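Long-range contacts in periplasmic cell division protein (SufI) (Aquifex aeolicus, PDB 6SYY), which is a multicopper oxidase that holds four copper ions and probably couples substrate oxidation to the reduction of oxygen: residues 242-247 against 370-375; 248-253 against 305-310. All coordinates share one frame; numbering follows the deposited sequence.

Contact 1 (242-247 against 370-375); sequences DVERKI and KDSAYD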
loop_
_atom_site.group_PDB
_atom_site.type_symbol
_atom_site.label_atom_id
_atom_site.label_comp_id
_atom_site.label_asym_id
_atom_site.label_seq_id
_atom_site.Cartn_x
_atom_site.Cartn_y
_atom_site.Cartn_z
ATOM N N ASP A 242 -18.026 8.876 14.039
ATOM C CA ASP A 242 -18.282 10.197 14.589
ATOM C C ASP A 242 -16.978 10.975 14.666
ATOM O O ASP A 242 -15.937 10.436 15.055
ATOM C CB ASP A 242 -18.903 10.106 15.981
ATOM C CG ASP A 242 -20.268 9.455 15.974
ATOM O OD1 ASP A 242 -20.732 9.020 14.901
ATOM O OD2 ASP A 242 -20.879 9.382 17.056
ATOM N N VAL A 243 -17.037 12.247 14.283
ATOM C CA VAL A 243 -15.884 13.131 14.346
ATOM C C VAL A 243 -16.296 14.413 15.050
ATOM O O VAL A 243 -17.478 14.740 15.162
ATOM C CB VAL A 243 -15.306 13.452 12.952
ATOM C CG1 VAL A 243 -14.922 12.171 12.223
ATOM C CG2 VAL A 243 -16.303 14.258 12.141
ATOM N N GLU A 244 -15.294 15.134 15.534
ATOM C CA GLU A 244 -15.476 16.464 16.089
ATOM C C GLU A 244 -14.975 17.502 15.088
ATOM O O GLU A 244 -14.320 17.177 14.095
ATOM C CB GLU A 244 -14.739 16.589 17.425
ATOM C CG GLU A 244 -14.836 15.336 18.277
ATOM C CD GLU A 244 -14.070 15.452 19.579
ATOM O OE1 GLU A 244 -13.721 16.589 19.963
ATOM O OE2 GLU A 244 -13.811 14.408 20.213
ATOM N N ARG A 245 -15.300 18.769 15.351
ATOM C CA ARG A 245 -14.810 19.859 14.505
ATOM C C ARG A 245 -13.321 20.039 14.796
ATOM O O ARG A 245 -12.894 20.878 15.592
ATOM C CB ARG A 245 -15.611 21.138 14.735
ATOM C CG ARG A 245 -17.030 21.066 14.173
ATOM C CD ARG A 245 -17.758 22.402 14.241
ATOM N NE ARG A 245 -17.180 23.398 13.341
ATOM C CZ ARG A 245 -16.493 24.464 13.742
ATOM N NH1 ARG A 245 -16.298 24.684 15.034
ATOM N NH2 ARG A 245 -16.008 25.317 12.850
ATOM N N LYS A 246 -12.518 19.200 14.147
ATOM C CA LYS A 246 -11.080 19.149 14.371
ATOM C C LYS A 246 -10.410 18.774 13.057
ATOM O O LYS A 246 -11.070 18.407 12.080
ATOM C CB LYS A 246 -10.705 18.138 15.475
ATOM C CG LYS A 246 -11.156 18.516 16.879
ATOM C CD LYS A 246 -10.430 17.716 17.957
ATOM C CE LYS A 246 -10.978 16.310 18.085
ATOM N NZ LYS A 246 -10.337 15.568 19.209
ATOM N N ILE A 247 -9.085 18.868 13.036
ATOM C CA ILE A 247 -8.310 18.287 11.949
ATOM C C ILE A 247 -8.082 16.814 12.250
ATOM O O ILE A 247 -7.626 16.455 13.343
ATOM C CB ILE A 247 -6.976 19.024 11.763
ATOM C CG1 ILE A 247 -7.219 20.449 11.255
ATOM C CG2 ILE A 247 -6.061 18.225 10.827
ATOM C CD1 ILE A 247 -5.986 21.335 11.288
ATOM N N LYS A 370 -19.858 16.532 17.370
ATOM C CA LYS A 370 -19.466 17.360 18.501
ATOM C C LYS A 370 -18.654 18.552 18.025
ATOM O O LYS A 370 -17.858 18.440 17.087
ATOM C CB LYS A 370 -18.639 16.567 19.525
ATOM C CG LYS A 370 -19.413 15.499 20.265
ATOM C CD LYS A 370 -18.522 14.787 21.267
ATOM C CE LYS A 370 -17.874 15.778 22.219
ATOM N NZ LYS A 370 -17.048 15.096 23.252
ATOM N N ASP A 371 -18.852 19.688 18.688
ATOM C CA ASP A 371 -17.985 20.837 18.508
ATOM C C ASP A 371 -16.706 20.646 19.321
ATOM O O ASP A 371 -16.586 19.733 20.141
ATOM C CB ASP A 371 -18.705 22.120 18.923
ATOM C CG ASP A 371 -18.245 23.335 18.132
ATOM O OD1 ASP A 371 -17.165 23.272 17.507
ATOM O OD2 ASP A 371 -18.968 24.356 18.142
ATOM N N SER A 372 -15.739 21.530 19.094
ATOM C CA SER A 372 -14.441 21.399 19.738
ATOM C C SER A 372 -13.776 22.766 19.793
ATOM O O SER A 372 -14.095 23.664 19.006
ATOM C CB SER A 372 -13.557 20.387 18.994
ATOM O OG SER A 372 -12.223 20.411 19.465
ATOM N N ALA A 373 -12.851 22.914 20.743
ATOM C CA ALA A 373 -12.035 24.114 20.867
ATOM C C ALA A 373 -10.726 24.016 20.090
ATOM O O ALA A 373 -9.796 24.785 20.359
ATOM C CB ALA A 373 -11.747 24.408 22.340
ATOM N N TYR A 374 -10.641 23.090 19.138
ATOM C CA TYR A 374 -9.418 22.840 18.383
ATOM C C TYR A 374 -9.010 24.072 17.580
ATOM O O TYR A 374 -9.774 24.557 16.741
ATOM C CB TYR A 374 -9.651 21.647 17.461
ATOM C CG TYR A 374 -8.424 21.098 16.777
ATOM C CD1 TYR A 374 -8.074 21.513 15.499
ATOM C CD2 TYR A 374 -7.636 20.134 17.396
ATOM C CE1 TYR A 374 -6.963 20.997 14.863
ATOM C CE2 TYR A 374 -6.524 19.613 16.768
ATOM C CZ TYR A 374 -6.192 20.048 15.503
ATOM O OH TYR A 374 -5.083 19.534 14.876
ATOM N N ASP A 375 -7.796 24.570 17.829
ATOM C CA ASP A 375 -7.315 25.796 17.200
ATOM C C ASP A 375 -6.019 25.607 16.421
ATOM O O ASP A 375 -5.387 26.602 16.046
ATOM C CB ASP A 375 -7.122 26.893 18.251
ATOM C CG ASP A 375 -8.427 27.329 18.879
ATOM O OD1 ASP A 375 -9.475 27.200 18.212
ATOM O OD2 ASP A 375 -8.405 27.801 20.036
#
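Glu244 and Lys370 pair in parallel where two neighbouring strands end, their CA atoms 4.7 Å apart. The backbone N of Arg245 donates to Lys370 O at 3.1 Å, a bent bond, and Glu244 CA brings its hydrogen to the same oxygen. Beyond the bridge the chain folds into an inverse gamma turn centred on Arg245, and the other segment continues as irregular loop. Side by side on one face, Glu244 and Lys370 point the same way, but their charged ends stay beyond salt-bridge distance.

Arg245 runs alongside Asp371, and Arg245 NH1 makes a salt bridge to Asp371 OD1 at 3.0 Å, the N-H fairly straight (160°). The oxygen lies in the guanidinium plane, whereas the two planar groups stand 78° apart. Ser372 N grips OD1 as well, coming from the opposite face of the carboxylate. The other guanidinium nitrogens are held by backbone carbonyls, NE by Ala310 O and NH2 by Arg308 O, so this one side chain ties together three pieces of the second cupredoxin-like domain: the end of strand 239-244, the exit from 361-370 and the turn after 300-306.

An ST turn, Tyr374 N to Ser372 OG, shapes the loop. Tyr374 has CG anti to its backbone N (chi1 -170°), and its side chain crosses those of Lys246 and Ile247 at about a right angle. Lys246 CB sits over one ring face, toward the rim, 4.2 Å from the Tyr374 centroid, a CH-pi contact. Ile247 CD1 meets the ring edge, and Ile247 CG1 lies 3.7 Å from Tyr374 CE1. The buried ring's hydroxyl is hydrogen-bonded to Leu192 O.

Contact 2 (248-253 against 305-310); sequences YRFRIL and VDFRDA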
loop_
_atom_site.group_PDB
_atom_site.type_symbol
_atom_site.label_atom_id
_atom_site.label_comp_id
_atom_site.label_asym_id
_atom_site.label_seq_id
_atom_site.Cartn_x
_atom_site.Cartn_y
_atom_site.Cartn_z
ATOM N N TYR A 248 -8.419 15.957 11.291
ATOM C CA TYR A 248 -8.147 14.529 11.373
ATOM C C TYR A 248 -7.126 14.144 10.315
ATOM O O TYR A 248 -7.161 14.646 9.187
ATOM C CB TYR A 248 -9.417 13.698 11.175
ATOM C CG TYR A 248 -10.315 13.640 12.383
ATOM C CD1 TYR A 248 -11.042 14.754 12.783
ATOM C CD2 TYR A 248 -10.448 12.469 13.120
ATOM C CE1 TYR A 248 -11.868 14.709 13.891
ATOM C CE2 TYR A 248 -11.272 12.412 14.231
ATOM C CZ TYR A 248 -11.980 13.537 14.611
ATOM O OH TYR A 248 -12.806 13.498 15.711
ATOM N N ARG A 249 -6.214 13.257 10.683
ATOM C CA ARG A 249 -5.318 12.631 9.726
ATOM C C ARG A 249 -5.847 11.242 9.404
ATOM O O ARG A 249 -6.103 10.446 10.314
ATOM C CB ARG A 249 -3.898 12.543 10.278
ATOM C CG ARG A 249 -2.965 11.711 9.425
ATOM C CD ARG A 249 -1.583 11.710 10.016
ATOM N NE ARG A 249 -0.598 11.154 9.098
ATOM C CZ ARG A 249 0.712 11.279 9.269
ATOM N NH1 ARG A 249 1.176 11.947 10.320
ATOM N NH2 ARG A 249 1.553 10.745 8.396
ATOM N N PHE A 250 -6.024 10.959 8.119
ATOM C CA PHE A 250 -6.425 9.632 7.669
ATOM C C PHE A 250 -5.315 9.045 6.812
ATOM O O PHE A 250 -4.881 9.667 5.835
ATOM C CB PHE A 250 -7.743 9.682 6.897
ATOM C CG PHE A 250 -8.893 10.196 7.707
ATOM C CD1 PHE A 250 -9.482 9.399 8.675
ATOM C CD2 PHE A 250 -9.381 11.476 7.509
ATOM C CE1 PHE A 250 -10.540 9.870 9.430
ATOM C CE2 PHE A 250 -10.438 11.953 8.260
ATOM C CZ PHE A 250 -11.019 11.150 9.222
ATOM N N ARG A 251 -4.853 7.857 7.190
ATOM C CA ARG A 251 -3.852 7.109 6.437
ATOM C C ARG A 251 -4.598 6.126 5.550
ATOM O O ARG A 251 -4.973 5.036 5.989
ATOM C CB ARG A 251 -2.885 6.396 7.370
ATOM C CG ARG A 251 -2.097 7.343 8.240
ATOM C CD ARG A 251 -1.313 6.588 9.280
ATOM N NE ARG A 251 -0.676 7.500 10.223
ATOM C CZ ARG A 251 0.601 7.858 10.170
ATOM N NH1 ARG A 251 1.393 7.378 9.216
ATOM N NH2 ARG A 251 1.086 8.693 11.075
ATOM N N ILE A 252 -4.826 6.520 4.303
ATOM C CA ILE A 252 -5.602 5.697 3.385
ATOM C C ILE A 252 -4.674 4.674 2.747
ATOM O O ILE A 252 -3.666 5.031 2.129
ATOM C CB ILE A 252 -6.300 6.556 2.324
ATOM C CG1 ILE A 252 -7.236 7.564 2.997
ATOM C CG2 ILE A 252 -7.056 5.663 1.352
ATOM C CD1 ILE A 252 -7.760 8.619 2.065
ATOM N N LEU A 253 -5.004 3.400 2.910
ATOM C CA LEU A 253 -4.245 2.306 2.322
ATOM C C LEU A 253 -5.200 1.489 1.468
ATOM O O LEU A 253 -6.179 0.938 1.984
ATOM C CB LEU A 253 -3.596 1.437 3.404
ATOM C CG LEU A 253 -2.640 0.328 2.959
ATOM C CD1 LEU A 253 -1.632 0.052 4.060
ATOM C CD2 LEU A 253 -3.379 -0.952 2.605
ATOM N N VAL A 305 -7.946 16.284 6.997
ATOM C CA VAL A 305 -9.304 16.757 6.762
ATOM C C VAL A 305 -9.688 17.643 7.937
ATOM O O VAL A 305 -9.630 17.207 9.093
ATOM C CB VAL A 305 -10.300 15.599 6.598
ATOM C CG1 VAL A 305 -11.682 16.136 6.278
ATOM C CG2 VAL A 305 -9.835 14.654 5.508
ATOM N N ASP A 306 -10.068 18.883 7.644
ATOM C CA ASP A 306 -10.423 19.845 8.684
ATOM C C ASP A 306 -11.942 19.850 8.799
ATOM O O ASP A 306 -12.638 20.560 8.076
ATOM C CB ASP A 306 -9.867 21.226 8.363
ATOM C CG ASP A 306 -9.908 22.161 9.560
ATOM O OD1 ASP A 306 -10.672 21.881 10.503
ATOM O OD2 ASP A 306 -9.178 23.174 9.560
ATOM N N PHE A 307 -12.457 19.051 9.728
ATOM C CA PHE A 307 -13.901 19.001 9.908
ATOM C C PHE A 307 -14.462 20.263 10.554
ATOM O O PHE A 307 -15.685 20.364 10.707
ATOM C CB PHE A 307 -14.286 17.761 10.720
ATOM C CG PHE A 307 -14.182 16.480 9.943
ATOM C CD1 PHE A 307 -15.115 16.171 8.964
ATOM C CD2 PHE A 307 -13.148 15.584 10.184
ATOM C CE1 PHE A 307 -15.018 14.989 8.237
ATOM C CE2 PHE A 307 -13.045 14.401 9.458
ATOM C CZ PHE A 307 -13.980 14.105 8.484
ATOM N N ARG A 308 -13.619 21.232 10.923
ATOM C CA ARG A 308 -14.135 22.547 11.290
ATOM C C ARG A 308 -14.793 23.248 10.108
ATOM O O ARG A 308 -15.562 24.192 10.316
ATOM C CB ARG A 308 -13.019 23.422 11.860
ATOM C CG ARG A 308 -12.442 22.906 13.161
ATOM C CD ARG A 308 -11.245 23.723 13.620
ATOM N NE ARG A 308 -10.114 23.604 12.703
ATOM C CZ ARG A 308 -8.931 24.180 12.897
ATOM N NH1 ARG A 308 -8.719 24.913 13.984
ATOM N NH2 ARG A 308 -7.958 24.022 12.009
ATOM N N ASP A 309 -14.502 22.812 8.875
ATOM C CA ASP A 309 -15.249 23.294 7.714
ATOM C C ASP A 309 -16.729 22.981 7.836
ATOM O O ASP A 309 -17.564 23.701 7.280
ATOM C CB ASP A 309 -14.718 22.659 6.427
ATOM C CG ASP A 309 -13.321 23.105 6.083
ATOM O OD1 ASP A 309 -12.761 23.946 6.815
ATOM O OD2 ASP A 309 -12.782 22.616 5.068
ATOM N N ALA A 310 -17.065 21.904 8.532
ATOM C CA ALA A 310 -18.429 21.419 8.648
ATOM C C ALA A 310 -19.086 21.954 9.916
ATOM O O ALA A 310 -18.423 22.412 10.849
ATOM C CB ALA A 310 -18.445 19.886 8.650
#
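Tyr248 and Val305 form an antiparallel hydrogen-bonded pair, the backbone of each donating to the other: Tyr248 N to Val305 O and Val305 N to Tyr248 O, both 2.8 Å and almost straight. Just past this pair, strand 300-306 gives way to the 3-10 turn 307-309, and Phe307, its first residue, turns its side chain toward the other segment.

Aromatic and aliphatic groups make up the rest of the contact. Phe307 turns an edge toward the face of Tyr248 in an offset T-shaped pair, with planes at 81° and centroids 5.5 Å apart; Phe307 CD2 comes within 3.4 Å of Tyr248 CD1. Phe307 CE2 meets the edge of Phe250, 3.8 Å from Phe250 CE2. Val305 CG2 also reaches that edge, 3.8 Å from Phe250 CD2, while Val305 CG1 lies over one face of the Phe307 ring, toward its rim. These buried side chains belong to the hydrophobic interior of a cupredoxin-like beta domain, in which Phe250 also meets the ring of Phe366.

Charged groups shape the turn itself. Asp306 OD1 accepts from Arg308 N, an Asx turn, and from Arg308 NE at 2.8 Å through its syn lone pair. Arg308 NH2 donates to Asp306 OD2, completing a side-on, two-nitrogen salt bridge; NH2 also bonds Lys376 O. Arg308 NH1 donates to Tyr374 O.

How the contacts relate
Contact 2 is nested in the chain between the two segments of contact 1, and their centres lie 11 Å apart. Residues 242-247 lead directly in sequence into 248-253, by way of the turn at Arg245. Lys246 O and Phe307 N, 2.8 Å apart, probably form a backbone hydrogen bond between them. Tyr248 OH bonds back to Glu244 N and packs 3.4 Å from Val243 CA. Ile247 CD1 packs against Arg308 NH2, also at 3.4 Å. Both contacts lie away from the copper centres and join strands of the middle domain, with contact 1 partly buried and contact 2 fully buried.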